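Long-range contacts in ferritin heavy chain (Trichoplusia ni, PDB 1Z6O), which stores iron in a soluble, non-toxic form, its heavy chains oxidising ferrous iron before it is deposited as ferric hydroxide: residues M[26-31]-M[117-122]; M[54-59]-M[180-185]; M[16-21]-M[133-138]; M[38-43]-M[62-67]. All coordinates share one frame; numbering follows the deposited sequence.

Contact 1. Residues M[26-31]-M[117-122]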
loop_
_atom_site.group_PDB
_atom_site.type_symbol
_atom_site.label_atom_id
_atom_site.label_comp_id
_atom_site.label_asym_id
_atom_site.label_seq_id
_atom_site.Cartn_x
_atom_site.Cartn_y
_atom_site.Cartn_z
ATOM N N ARG M 26 -29.667 49.090 8.173
ATOM C CA ARG M 26 -30.980 48.439 8.117
ATOM C C ARG M 26 -31.587 48.589 6.721
ATOM O O ARG M 26 -32.209 47.661 6.187
ATOM C CB ARG M 26 -31.931 49.041 9.175
ATOM C CG ARG M 26 -31.516 48.739 10.638
ATOM C CD ARG M 26 -32.457 49.454 11.639
ATOM N NE ARG M 26 -33.828 48.982 11.452
ATOM C CZ ARG M 26 -34.369 47.968 12.120
ATOM N NH1 ARG M 26 -33.671 47.322 13.043
ATOM N NH2 ARG M 26 -35.597 47.570 11.829
ATOM N N GLN M 27 -31.412 49.763 6.127
ATOM C CA GLN M 27 -31.934 49.999 4.789
ATOM C C GLN M 27 -31.170 49.130 3.776
ATOM O O GLN M 27 -31.754 48.611 2.823
ATOM C CB GLN M 27 -31.792 51.480 4.423
ATOM C CG GLN M 27 -32.356 51.835 3.063
ATOM C CD GLN M 27 -32.483 53.340 2.866
ATOM O OE1 GLN M 27 -33.099 54.035 3.684
ATOM N NE2 GLN M 27 -31.903 53.852 1.782
ATOM N N GLN M 28 -29.867 48.968 3.977
ATOM C CA GLN M 28 -29.072 48.144 3.059
ATOM C C GLN M 28 -29.524 46.678 3.127
ATOM O O GLN M 28 -29.556 45.981 2.113
ATOM C CB GLN M 28 -27.578 48.233 3.408
ATOM C CG GLN M 28 -26.663 47.581 2.356
ATOM C CD GLN M 28 -26.799 48.264 1.005
ATOM O OE1 GLN M 28 -26.885 49.483 0.935
ATOM N NE2 GLN M 28 -26.816 47.482 -0.075
ATOM N N ILE M 29 -29.864 46.211 4.326
ATOM C CA ILE M 29 -30.328 44.833 4.486
ATOM C C ILE M 29 -31.584 44.606 3.641
ATOM O O ILE M 29 -31.696 43.595 2.935
ATOM C CB ILE M 29 -30.579 44.525 5.987
ATOM C CG1 ILE M 29 -29.220 44.384 6.694
ATOM C CG2 ILE M 29 -31.417 43.241 6.159
ATOM C CD1 ILE M 29 -29.284 44.489 8.239
ATOM N N GLN M 30 -32.522 45.551 3.679
ATOM C CA GLN M 30 -33.739 45.412 2.876
ATOM C C GLN M 30 -33.384 45.453 1.387
ATOM O O GLN M 30 -33.976 44.738 0.577
ATOM C CB GLN M 30 -34.750 46.534 3.198
ATOM C CG GLN M 30 -35.987 46.546 2.263
ATOM C CD GLN M 30 -36.800 45.252 2.339
ATOM O OE1 GLN M 30 -37.167 44.811 3.419
ATOM N NE2 GLN M 30 -37.086 44.648 1.189
ATOM N N MET M 31 -32.418 46.286 1.020
ATOM C CA MET M 31 -32.018 46.366 -0.381
ATOM C C MET M 31 -31.431 45.036 -0.885
ATOM O O MET M 31 -31.708 44.622 -2.011
ATOM C CB MET M 31 -30.993 47.482 -0.587
ATOM C CG MET M 31 -30.622 47.675 -2.057
ATOM S SD MET M 31 -29.465 49.039 -2.283
ATOM C CE MET M 31 -29.859 49.519 -4.033
ATOM N N SER M 117 -24.897 48.110 -9.809
ATOM C CA SER M 117 -24.407 49.484 -9.793
ATOM C C SER M 117 -25.169 50.284 -8.704
ATOM O O SER M 117 -24.577 51.091 -7.971
ATOM C CB SER M 117 -24.615 50.097 -11.206
ATOM O OG SER M 117 -24.185 51.437 -11.238
ATOM N N ASP M 118 -26.478 50.066 -8.597
ATOM C CA ASP M 118 -27.283 50.741 -7.563
ATOM C C ASP M 118 -26.867 50.284 -6.163
ATOM O O ASP M 118 -26.814 51.085 -5.221
ATOM C CB ASP M 118 -28.774 50.427 -7.722
ATOM C CG ASP M 118 -29.398 51.128 -8.908
ATOM O OD1 ASP M 118 -28.811 52.117 -9.397
ATOM O OD2 ASP M 118 -30.487 50.695 -9.339
ATOM N N VAL M 119 -26.595 48.992 -6.014
ATOM C CA VAL M 119 -26.173 48.471 -4.713
ATOM C C VAL M 119 -24.814 49.055 -4.325
ATOM O O VAL M 119 -24.590 49.407 -3.169
ATOM C CB VAL M 119 -26.102 46.915 -4.724
ATOM C CG1 VAL M 119 -25.376 46.402 -3.470
ATOM C CG2 VAL M 119 -27.519 46.341 -4.777
ATOM N N THR M 120 -23.909 49.176 -5.292
ATOM C CA THR M 120 -22.583 49.732 -5.009
ATOM C C THR M 120 -22.713 51.169 -4.505
ATOM O O THR M 120 -22.075 51.572 -3.529
ATOM C CB THR M 120 -21.711 49.710 -6.274
ATOM O OG1 THR M 120 -21.582 48.354 -6.714
ATOM C CG2 THR M 120 -20.309 50.294 -5.995
ATOM N N LYS M 121 -23.547 51.944 -5.176
ATOM C CA LYS M 121 -23.765 53.331 -4.785
ATOM C C LYS M 121 -24.390 53.388 -3.381
ATOM O O LYS M 121 -24.025 54.224 -2.550
ATOM C CB LYS M 121 -24.687 53.988 -5.811
ATOM C CG LYS M 121 -24.962 55.451 -5.586
ATOM C CD LYS M 121 -25.794 55.987 -6.754
ATOM C CE LYS M 121 -26.310 57.388 -6.466
ATOM N NZ LYS M 121 -27.254 57.861 -7.525
ATOM N N SER M 122 -25.328 52.490 -3.110
ATOM C CA SER M 122 -25.968 52.465 -1.800
ATOM C C SER M 122 -24.963 52.102 -0.690
ATOM O O SER M 122 -24.974 52.703 0.388
ATOM C CB SER M 122 -27.148 51.477 -1.818
ATOM O OG SER M 122 -27.725 51.385 -0.528
#

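Contact 2. Residues M[54-59]-M[180-185]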
loop_
_atom_site.group_PDB
_atom_site.type_symbol
_atom_site.label_atom_id
_atom_site.label_comp_id
_atom_site.label_asym_id
_atom_site.label_seq_id
_atom_site.Cartn_x
_atom_site.Cartn_y
_atom_site.Cartn_z
ATOM N N PRO M 54 -31.085 27.424 -19.520
ATOM C CA PRO M 54 -30.675 26.906 -18.206
ATOM C C PRO M 54 -29.401 27.514 -17.637
ATOM O O PRO M 54 -29.237 27.577 -16.413
ATOM C CB PRO M 54 -30.564 25.389 -18.442
ATOM C CG PRO M 54 -30.184 25.304 -19.919
ATOM C CD PRO M 54 -31.095 26.351 -20.538
ATOM N N GLY M 55 -28.500 27.949 -18.512
ATOM C CA GLY M 55 -27.269 28.575 -18.050
ATOM C C GLY M 55 -27.601 29.899 -17.374
ATOM O O GLY M 55 -27.108 30.193 -16.279
ATOM N N PHE M 56 -28.430 30.710 -18.024
ATOM C CA PHE M 56 -28.845 31.986 -17.433
ATOM C C PHE M 56 -29.686 31.745 -16.184
ATOM O O PHE M 56 -29.553 32.462 -15.198
ATOM C CB PHE M 56 -29.666 32.818 -18.426
ATOM C CG PHE M 56 -28.825 33.581 -19.411
ATOM C CD1 PHE M 56 -28.566 33.067 -20.675
ATOM C CD2 PHE M 56 -28.276 34.810 -19.059
ATOM C CE1 PHE M 56 -27.766 33.776 -21.588
ATOM C CE2 PHE M 56 -27.476 35.526 -19.960
ATOM C CZ PHE M 56 -27.224 35.008 -21.224
ATOM N N ALA M 57 -30.563 30.742 -16.221
ATOM C CA ALA M 57 -31.396 30.462 -15.050
ATOM C C ALA M 57 -30.520 30.174 -13.835
ATOM O O ALA M 57 -30.737 30.732 -12.760
ATOM C CB ALA M 57 -32.326 29.265 -15.318
ATOM N N GLN M 58 -29.528 29.306 -14.006
ATOM C CA GLN M 58 -28.638 28.945 -12.903
ATOM C C GLN M 58 -27.824 30.154 -12.436
ATOM O O GLN M 58 -27.600 30.334 -11.232
ATOM C CB GLN M 58 -27.692 27.821 -13.344
ATOM C CG GLN M 58 -26.755 27.295 -12.259
ATOM C CD GLN M 58 -25.664 26.376 -12.836
ATOM O OE1 GLN M 58 -24.652 26.843 -13.369
ATOM N NE2 GLN M 58 -25.885 25.069 -12.749
ATOM N N LEU M 59 -27.359 30.962 -13.387
ATOM C CA LEU M 59 -26.585 32.160 -13.054
ATOM C C LEU M 59 -27.394 33.057 -12.116
ATOM O O LEU M 59 -26.885 33.546 -11.107
ATOM C CB LEU M 59 -26.255 32.961 -14.325
ATOM C CG LEU M 59 -25.497 34.291 -14.137
ATOM C CD1 LEU M 59 -24.049 33.992 -13.732
ATOM C CD2 LEU M 59 -25.512 35.102 -15.444
ATOM N N PHE M 180 -27.654 30.809 -27.548
ATOM C CA PHE M 180 -27.642 29.384 -27.227
ATOM C C PHE M 180 -26.244 28.935 -26.786
ATOM O O PHE M 180 -26.085 28.265 -25.762
ATOM C CB PHE M 180 -28.072 28.553 -28.445
ATOM C CG PHE M 180 -28.013 27.064 -28.209
ATOM C CD1 PHE M 180 -29.096 26.393 -27.634
ATOM C CD2 PHE M 180 -26.870 26.339 -28.541
ATOM C CE1 PHE M 180 -29.039 25.011 -27.398
ATOM C CE2 PHE M 180 -26.798 24.950 -28.309
ATOM C CZ PHE M 180 -27.887 24.287 -27.736
ATOM N N ILE M 181 -25.228 29.295 -27.567
ATOM C CA ILE M 181 -23.857 28.907 -27.246
ATOM C C ILE M 181 -23.388 29.565 -25.944
ATOM O O ILE M 181 -22.786 28.916 -25.085
ATOM C CB ILE M 181 -22.897 29.301 -28.400
ATOM C CG1 ILE M 181 -23.196 28.425 -29.627
ATOM C CG2 ILE M 181 -21.424 29.134 -27.961
ATOM C CD1 ILE M 181 -22.476 28.887 -30.898
ATOM N N PHE M 182 -23.663 30.856 -25.805
ATOM C CA PHE M 182 -23.263 31.601 -24.609
ATOM C C PHE M 182 -23.897 30.971 -23.361
ATOM O O PHE M 182 -23.248 30.818 -22.318
ATOM C CB PHE M 182 -23.716 33.058 -24.752
ATOM C CG PHE M 182 -23.192 33.973 -23.672
ATOM C CD1 PHE M 182 -21.989 34.657 -23.844
ATOM C CD2 PHE M 182 -23.911 34.157 -22.494
ATOM C CE1 PHE M 182 -21.503 35.524 -22.844
ATOM C CE2 PHE M 182 -23.437 35.022 -21.485
ATOM C CZ PHE M 182 -22.234 35.703 -21.665
ATOM N N ASP M 183 -25.167 30.601 -23.481
ATOM C CA ASP M 183 -25.913 29.979 -22.384
ATOM C C ASP M 183 -25.259 28.666 -21.953
ATOM O O ASP M 183 -25.121 28.398 -20.759
ATOM C CB ASP M 183 -27.363 29.707 -22.824
ATOM C CG ASP M 183 -28.200 29.037 -21.732
ATOM O OD1 ASP M 183 -28.499 29.707 -20.721
ATOM O OD2 ASP M 183 -28.556 27.843 -21.880
ATOM N N LYS M 184 -24.851 27.837 -22.914
ATOM C CA LYS M 184 -24.224 26.572 -22.543
ATOM C C LYS M 184 -22.844 26.814 -21.929
ATOM O O LYS M 184 -22.421 26.071 -21.040
ATOM C CB LYS M 184 -24.150 25.629 -23.755
ATOM C CG LYS M 184 -25.534 25.332 -24.350
ATOM C CD LYS M 184 -26.534 24.932 -23.260
ATOM C CE LYS M 184 -27.978 24.917 -23.771
ATOM N NZ LYS M 184 -28.441 26.284 -24.177
ATOM N N LYS M 185 -22.144 27.848 -22.390
ATOM C CA LYS M 185 -20.838 28.181 -21.802
ATOM C C LYS M 185 -21.036 28.551 -20.319
ATOM O O LYS M 185 -20.164 28.289 -19.494
ATOM C CB LYS M 185 -20.191 29.369 -22.518
ATOM C CG LYS M 185 -19.771 29.110 -23.951
ATOM C CD LYS M 185 -18.482 28.351 -24.007
ATOM C CE LYS M 185 -17.935 28.298 -25.429
ATOM N NZ LYS M 185 -16.576 27.674 -25.398
#

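Contact 3. Residues M[16-21]-M[133-138]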
loop_
_atom_site.group_PDB
_atom_site.type_symbol
_atom_site.label_atom_id
_atom_site.label_comp_id
_atom_site.label_asym_id
_atom_site.label_seq_id
_atom_site.Cartn_x
_atom_site.Cartn_y
_atom_site.Cartn_z
ATOM N N THR M 16 -21.666 50.425 20.666
ATOM C CA THR M 16 -21.389 51.794 20.237
ATOM C C THR M 16 -21.895 52.331 18.905
ATOM O O THR M 16 -21.638 53.484 18.590
ATOM C CB THR M 16 -19.872 51.999 20.230
ATOM O OG1 THR M 16 -19.292 51.028 19.346
ATOM C CG2 THR M 16 -19.277 51.787 21.630
ATOM N N MET M 17 -22.581 51.529 18.101
ATOM C CA MET M 17 -23.030 52.059 16.818
ATOM C C MET M 17 -23.977 53.240 17.009
ATOM O O MET M 17 -24.774 53.261 17.947
ATOM C CB MET M 17 -23.744 50.979 16.000
ATOM C CG MET M 17 -22.791 49.935 15.408
ATOM S SD MET M 17 -23.663 48.831 14.263
ATOM C CE MET M 17 -24.120 49.990 12.961
ATOM N N HIS M 18 -23.882 54.224 16.124
ATOM C CA HIS M 18 -24.778 55.375 16.212
ATOM C C HIS M 18 -25.942 55.216 15.253
ATOM O O HIS M 18 -25.890 54.427 14.299
ATOM C CB HIS M 18 -24.013 56.681 15.978
ATOM C CG HIS M 18 -23.311 57.169 17.207
ATOM N ND1 HIS M 18 -22.504 56.352 17.974
ATOM C CD2 HIS M 18 -23.332 58.372 17.832
ATOM C CE1 HIS M 18 -22.062 57.030 19.020
ATOM N NE2 HIS M 18 -22.548 58.256 18.957
ATOM N N ARG M 19 -27.001 55.973 15.514
ATOM C CA ARG M 19 -28.239 55.879 14.756
ATOM C C ARG M 19 -28.216 56.036 13.247
ATOM O O ARG M 19 -28.826 55.241 12.532
ATOM C CB ARG M 19 -29.270 56.855 15.353
ATOM C CG ARG M 19 -30.568 56.966 14.557
ATOM C CD ARG M 19 -31.689 57.585 15.399
ATOM N NE ARG M 19 -32.337 56.572 16.235
ATOM C CZ ARG M 19 -33.254 55.706 15.799
ATOM N NH1 ARG M 19 -33.654 55.726 14.530
ATOM N NH2 ARG M 19 -33.762 54.804 16.630
ATOM N N SER M 20 -27.544 57.058 12.743
ATOM C CA SER M 20 -27.539 57.254 11.301
ATOM C C SER M 20 -26.902 56.048 10.587
ATOM O O SER M 20 -27.417 55.545 9.586
ATOM C CB SER M 20 -26.791 58.543 10.963
ATOM O OG SER M 20 -26.663 58.679 9.561
ATOM N N CYS M 21 -25.779 55.592 11.113
ATOM C CA CYS M 21 -25.079 54.444 10.540
ATOM C C CYS M 21 -25.956 53.184 10.655
ATOM O O CYS M 21 -26.130 52.438 9.690
ATOM C CB CYS M 21 -23.754 54.264 11.283
ATOM S SG CYS M 21 -22.775 52.823 10.760
ATOM N N ASP M 133 -20.423 60.671 10.520
ATOM C CA ASP M 133 -21.267 61.099 11.631
ATOM C C ASP M 133 -20.328 61.918 12.536
ATOM O O ASP M 133 -19.310 61.410 13.001
ATOM C CB ASP M 133 -21.791 59.880 12.387
ATOM C CG ASP M 133 -22.753 60.256 13.495
ATOM O OD1 ASP M 133 -22.401 61.130 14.317
ATOM O OD2 ASP M 133 -23.859 59.678 13.541
ATOM N N SER M 134 -20.661 63.177 12.787
ATOM C CA SER M 134 -19.792 64.029 13.602
ATOM C C SER M 134 -19.517 63.496 15.007
ATOM O O SER M 134 -18.491 63.815 15.606
ATOM C CB SER M 134 -20.374 65.450 13.691
ATOM O OG SER M 134 -21.685 65.434 14.240
ATOM N N GLU M 135 -20.414 62.670 15.529
ATOM C CA GLU M 135 -20.223 62.137 16.874
ATOM C C GLU M 135 -19.459 60.816 16.953
ATOM O O GLU M 135 -18.929 60.476 18.011
ATOM C CB GLU M 135 -21.577 61.932 17.550
ATOM C CG GLU M 135 -22.408 63.189 17.695
ATOM C CD GLU M 135 -23.797 62.890 18.225
ATOM O OE1 GLU M 135 -24.550 62.157 17.543
ATOM O OE2 GLU M 135 -24.135 63.382 19.324
ATOM N N PHE M 136 -19.392 60.069 15.855
ATOM C CA PHE M 136 -18.734 58.761 15.918
ATOM C C PHE M 136 -18.390 58.246 14.524
ATOM O O PHE M 136 -19.282 57.978 13.724
ATOM C CB PHE M 136 -19.693 57.770 16.602
ATOM C CG PHE M 136 -19.077 56.433 16.947
ATOM C CD1 PHE M 136 -18.375 56.260 18.139
ATOM C CD2 PHE M 136 -19.228 55.341 16.088
ATOM C CE1 PHE M 136 -17.829 55.008 18.483
ATOM C CE2 PHE M 136 -18.688 54.084 16.415
ATOM C CZ PHE M 136 -17.986 53.916 17.616
ATOM N N ASN M 137 -17.100 58.135 14.237
ATOM C CA ASN M 137 -16.629 57.615 12.954
ATOM C C ASN M 137 -16.514 56.102 13.206
ATOM O O ASN M 137 -15.667 55.667 13.988
ATOM C CB ASN M 137 -15.245 58.202 12.641
ATOM C CG ASN M 137 -14.684 57.714 11.310
ATOM O OD1 ASN M 137 -15.011 56.613 10.844
ATOM N ND2 ASN M 137 -13.818 58.522 10.701
ATOM N N ASP M 138 -17.362 55.301 12.573
ATOM C CA ASP M 138 -17.304 53.858 12.821
ATOM C C ASP M 138 -16.235 53.206 11.945
ATOM O O ASP M 138 -16.541 52.578 10.925
ATOM C CB ASP M 138 -18.666 53.226 12.554
ATOM C CG ASP M 138 -18.874 51.965 13.367
ATOM O OD1 ASP M 138 -17.953 51.108 13.378
ATOM O OD2 ASP M 138 -19.941 51.838 14.001
HETATM O O HOH W 1 -21.951 53.792 14.111
HETATM O O HOH W 2 -26.349 59.313 14.249
HETATM O O HOH W 3 -23.931 57.152 12.642
#

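Contact 4. Residues M[38-43]-M[62-67]. With FE (Fe (III) ion), chain B.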
loop_
_atom_site.group_PDB
_atom_site.type_symbol
_atom_site.label_atom_id
_atom_site.label_comp_id
_atom_site.label_asym_id
_atom_site.label_seq_id
_atom_site.Cartn_x
_atom_site.Cartn_y
_atom_site.Cartn_z
ATOM N N GLN M 38 -35.451 39.920 -6.866
ATOM C CA GLN M 38 -35.444 40.267 -8.285
ATOM C C GLN M 38 -34.649 39.211 -9.074
ATOM O O GLN M 38 -35.014 38.871 -10.200
ATOM C CB GLN M 38 -34.860 41.677 -8.499
ATOM C CG GLN M 38 -34.852 42.112 -9.971
ATOM C CD GLN M 38 -36.254 42.172 -10.566
ATOM O OE1 GLN M 38 -36.944 43.179 -10.450
ATOM N NE2 GLN M 38 -36.687 41.077 -11.188
ATOM N N TYR M 39 -33.563 38.695 -8.492
ATOM C CA TYR M 39 -32.787 37.645 -9.163
ATOM C C TYR M 39 -33.599 36.350 -9.238
ATOM O O TYR M 39 -33.480 35.604 -10.211
ATOM C CB TYR M 39 -31.457 37.389 -8.437
ATOM C CG TYR M 39 -30.376 38.382 -8.804
ATOM C CD1 TYR M 39 -29.630 39.037 -7.823
ATOM C CD2 TYR M 39 -30.057 38.618 -10.145
ATOM C CE1 TYR M 39 -28.574 39.907 -8.168
ATOM C CE2 TYR M 39 -29.011 39.474 -10.501
ATOM C CZ TYR M 39 -28.275 40.112 -9.514
ATOM O OH TYR M 39 -27.227 40.924 -9.889
ATOM N N LEU M 40 -34.412 36.062 -8.219
ATOM C CA LEU M 40 -35.247 34.850 -8.276
ATOM C C LEU M 40 -36.176 34.939 -9.481
ATOM O O LEU M 40 -36.432 33.942 -10.152
ATOM C CB LEU M 40 -36.136 34.692 -7.030
ATOM C CG LEU M 40 -35.590 34.071 -5.748
ATOM C CD1 LEU M 40 -36.740 33.968 -4.719
ATOM C CD2 LEU M 40 -35.016 32.675 -6.052
ATOM N N ALA M 41 -36.715 36.130 -9.735
ATOM C CA ALA M 41 -37.622 36.305 -10.869
ATOM C C ALA M 41 -36.881 36.112 -12.195
ATOM O O ALA M 41 -37.463 35.617 -13.164
ATOM C CB ALA M 41 -38.288 37.695 -10.812
ATOM N N MET M 42 -35.607 36.504 -12.256
ATOM C CA MET M 42 -34.833 36.295 -13.481
ATOM C C MET M 42 -34.600 34.800 -13.666
ATOM O O MET M 42 -34.711 34.278 -14.775
ATOM C CB MET M 42 -33.478 37.006 -13.416
ATOM C CG MET M 42 -33.568 38.520 -13.466
ATOM S SD MET M 42 -31.885 39.235 -13.621
ATOM C CE MET M 42 -32.279 41.002 -13.671
ATOM N N GLY M 43 -34.262 34.110 -12.581
ATOM C CA GLY M 43 -34.055 32.669 -12.676
ATOM C C GLY M 43 -35.327 31.984 -13.170
ATOM O O GLY M 43 -35.287 31.090 -14.022
ATOM N N ASP M 62 -28.242 31.465 -8.644
ATOM C CA ASP M 62 -27.033 31.558 -7.813
ATOM C C ASP M 62 -26.906 32.985 -7.270
ATOM O O ASP M 62 -26.560 33.182 -6.103
ATOM C CB ASP M 62 -25.750 31.233 -8.609
ATOM C CG ASP M 62 -25.609 29.748 -8.933
ATOM O OD1 ASP M 62 -26.369 28.931 -8.375
ATOM O OD2 ASP M 62 -24.727 29.395 -9.746
ATOM N N ALA M 63 -27.169 33.979 -8.119
ATOM C CA ALA M 63 -27.088 35.381 -7.687
ATOM C C ALA M 63 -28.118 35.673 -6.597
ATOM O O ALA M 63 -27.845 36.433 -5.667
ATOM C CB ALA M 63 -27.309 36.329 -8.879
ATOM N N ALA M 64 -29.308 35.085 -6.710
ATOM C CA ALA M 64 -30.341 35.300 -5.692
ATOM C C ALA M 64 -29.849 34.781 -4.336
ATOM O O ALA M 64 -30.000 35.449 -3.310
ATOM C CB ALA M 64 -31.668 34.570 -6.086
ATOM N N SER M 65 -29.270 33.581 -4.323
ATOM C CA SER M 65 -28.784 33.012 -3.065
ATOM C C SER M 65 -27.626 33.832 -2.498
ATOM O O SER M 65 -27.489 33.974 -1.282
ATOM C CB SER M 65 -28.351 31.554 -3.273
ATOM O OG SER M 65 -29.497 30.758 -3.532
ATOM N N GLU M 66 -26.791 34.370 -3.377
ATOM C CA GLU M 66 -25.673 35.194 -2.930
ATOM C C GLU M 66 -26.190 36.493 -2.280
ATOM O O GLU M 66 -25.650 36.939 -1.267
ATOM C CB GLU M 66 -24.763 35.535 -4.114
ATOM C CG GLU M 66 -23.448 36.174 -3.718
ATOM C CD GLU M 66 -22.468 35.172 -3.107
ATOM O OE1 GLU M 66 -22.817 34.506 -2.104
ATOM O OE2 GLU M 66 -21.340 35.053 -3.636
ATOM N N GLU M 67 -27.222 37.111 -2.851
ATOM C CA GLU M 67 -27.752 38.349 -2.257
ATOM C C GLU M 67 -28.360 38.048 -0.883
ATOM O O GLU M 67 -28.292 38.870 0.037
ATOM C CB GLU M 67 -28.809 39.002 -3.160
ATOM C CG GLU M 67 -28.264 39.569 -4.488
ATOM C CD GLU M 67 -27.096 40.556 -4.297
ATOM O OE1 GLU M 67 -27.070 41.269 -3.269
ATOM O OE2 GLU M 67 -26.210 40.632 -5.183
HETATM FE FE FE B . -25.445 42.199 -2.411
HETATM O O HOH W 4 -24.850 42.764 -4.291
HETATM O O HOH W 5 -24.211 43.604 -1.571
#

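Contact 1. Residues M[26-31]-M[117-122]
Segments 26-31 and 117-122 run antiparallel, their N-to-C directions 169° apart and the segment axes 11.0 Å apart at closest. At this spacing the backbones stay well separated, Gln28 CA lying 7.2 Å from Ser122 CA, and side chains have to span the gap. Gln28 does so with CG anti to the backbone N (chi1 -171°) and a bend at chi2 that swings its amide across. Its OE1 accepts a short hydrogen bond of 2.5 Å from Ser122 OG, which approaches in the carbonyl plane, on a lone pair. On the other branch, NE2 lies 3.8 Å from Val119 CG1 and donates to OE1 of Glu32, an iron ligand one turn further along the helix. Met31 reaches over as an extended chain (chi1 -176°): its SD rests 3.4 Å from Ser122 CB, and CE ends 3.6 Å from the backbone O of Asp118 and 4.0 Å from Val119 CG2. An alanine in place of Gln28 would remove the acceptor of Ser122 OG and the donor to Glu32, and would probably leave the Glu32 carboxylate less firmly oriented. Engaged at both oxygen and nitrogen, the amide has its flip defined, and it links a serine hydroxyl to a metal-binding carboxylate through one hydrogen bond at each end: a second-shell residue of the iron site that also ties two bundle helices together.

Contact 2. Residues M[54-59]-M[180-185]
The carboxylate of Asp183 meets the backbone N-H groups in the first turn of helix 54-80. OD1 accepts from Phe56 N at 2.9 Å with an N-H...O angle of 151°, the donor lying nearly along the C-O axis; the same oxygen is 2.8 Å from Gly55 N, but that bond is strongly bent and weak; a straighter one from Gly55 N to Asp183 OD2 is weak because it is long. Negative charge at a helix start would probably be stabilised by the helix dipole. On its far side OD2 is held by Lys184 NZ in a salt bridge of 2.8 Å, made through the anti lone pair, so the carboxylate is gripped from both helices. The backbones close up beside it: Gly55 CA makes a CH...O contact of 3.5 Å with Asp183 O, where a CB on Gly55 would clash. Alongside the carboxylate, Phe56 CZ touches Phe182 CD2 at 3.6 Å; the ring planes differ by 26° but are slid apart, centroids 5.8 Å from each other, and barely overlap. An alanine at Asp183 would lose both carboxylate oxygens, and with them the bonds to Gly55 N and Phe56 N and the bridge to Lys184, and would probably loosen the helix start. Further out, Leu167 backs both phenylalanines, Phe46 meets Phe56, and Tyr207 of a neighbouring light chain forms a cation-pi pair with Lys184. With segment axes crossing at 45°, this is the junction of the short fifth helix of the ferritin fold with the main four-helix bundle.

Contact 3. Residues M[16-21]-M[133-138]
No direct hydrogen bond joins these segments; three ordered waters do the polar bridging, while the face of a histidine ring is covered by the CB of a phenylalanine. The setting is one end of the ferritin four-helix bundle, where the start of helix 19-47 meets the turn linking helices 105-132 and 139-168. That turn is a type I beta turn beginning at Asp133, whose OD1 accepts from Glu135 N in an Asx turn. Asp133 OD2 accepts from two waters, which accept from Ser20 N and Cys21 N in the first turn of the helix. A third water accepts from His18 N, at the N-cap position, and donates to Asp138 OD2, while OD1 of Asp138 pairs with Arg81. Cys21 is joined to Cys130 by a disulfide. Phe136 CB sits over the centre of the His18 ring, 3.5 Å from its centroid, and the two ring planes are only 5° apart, though too far slid for real overlap. Arg124 of a neighbouring heavy chain makes a cation-pi contact with Phe136. The imidazole is held in rotation by His18 ND1, which donates to Thr16 O at 3.1 Å, and that carbonyl oxygen itself hangs over the centre of the Phe136 ring.

Contact 4. Residues M[38-43]-M[62-67]
Close packing is concentrated around Ala63 and Ala64, where the two antiparallel helices, 165° apart in direction, bring the axes of segments 38-43 and 62-67 to 7.9 Å. The CA atoms of Tyr39 and Ala64 are just 4.9 Å from each other, a spacing that small side chains on one helix permit. Ala64 CB is wedged between Tyr39 CB, at 3.7 Å, and Leu40 CD2, at 3.8 Å; beyond this pair Trp84 of a neighbouring light chain packs on Ala64, and Leu49 of the same chain on Leu40. Ala63 instead points its methyl at the aromatic ring: CB stands 3.6 Å from the Tyr39 centroid and 6° off the normal, a CH-pi contact with nearly the whole ring beneath it. This is the pairing of the first two helices of the four-helix bundle found in ferritin-like diiron proteins, and the same ring borders the ferroxidase centre. Toward the metal the packing gives way to a hydrated, polar side. Glu67 lays CG against the ring edge, 3.6 Å from Tyr39 CD1, and a bend at chi2 (-54°) carries its carboxylate on to the iron. OE1 binds Fe at 2.1 Å, along with Glu32, His70 and two waters, while OE2 accepts from one of those waters at 2.7 Å. The Tyr39 hydroxyl hydrogen-bonds to OE2 of Glu116, a predicted ligand of a second iron. That oxygen also lies close to Glu67 OE2, and the closeness of two carboxylates would probably favour a shared proton or a cation nearby.

Overall arrangement
The four contacts lie along one elongated helical bundle, with contacts 2 and 3 on opposite sides of the chain's centre, about 44 Å apart between centres. Helix 19-47 is common to contacts 1, 3 and 4, helix 54-80 to contacts 2 and 4. Contact 4 is nested within the loop closed by contact 1, itself nested within that of contact 3, whereas contact 2 alternates with each along the chain. Contacts 1 and 4, about 15 Å apart between centres, both adjoin the iron site. Contact 2 touches contact 4 through Ala57 CB and Gly43 O, 3.7 Å apart, so the packing near the iron site continues into that of the short final helix, where neighbouring subunits meet.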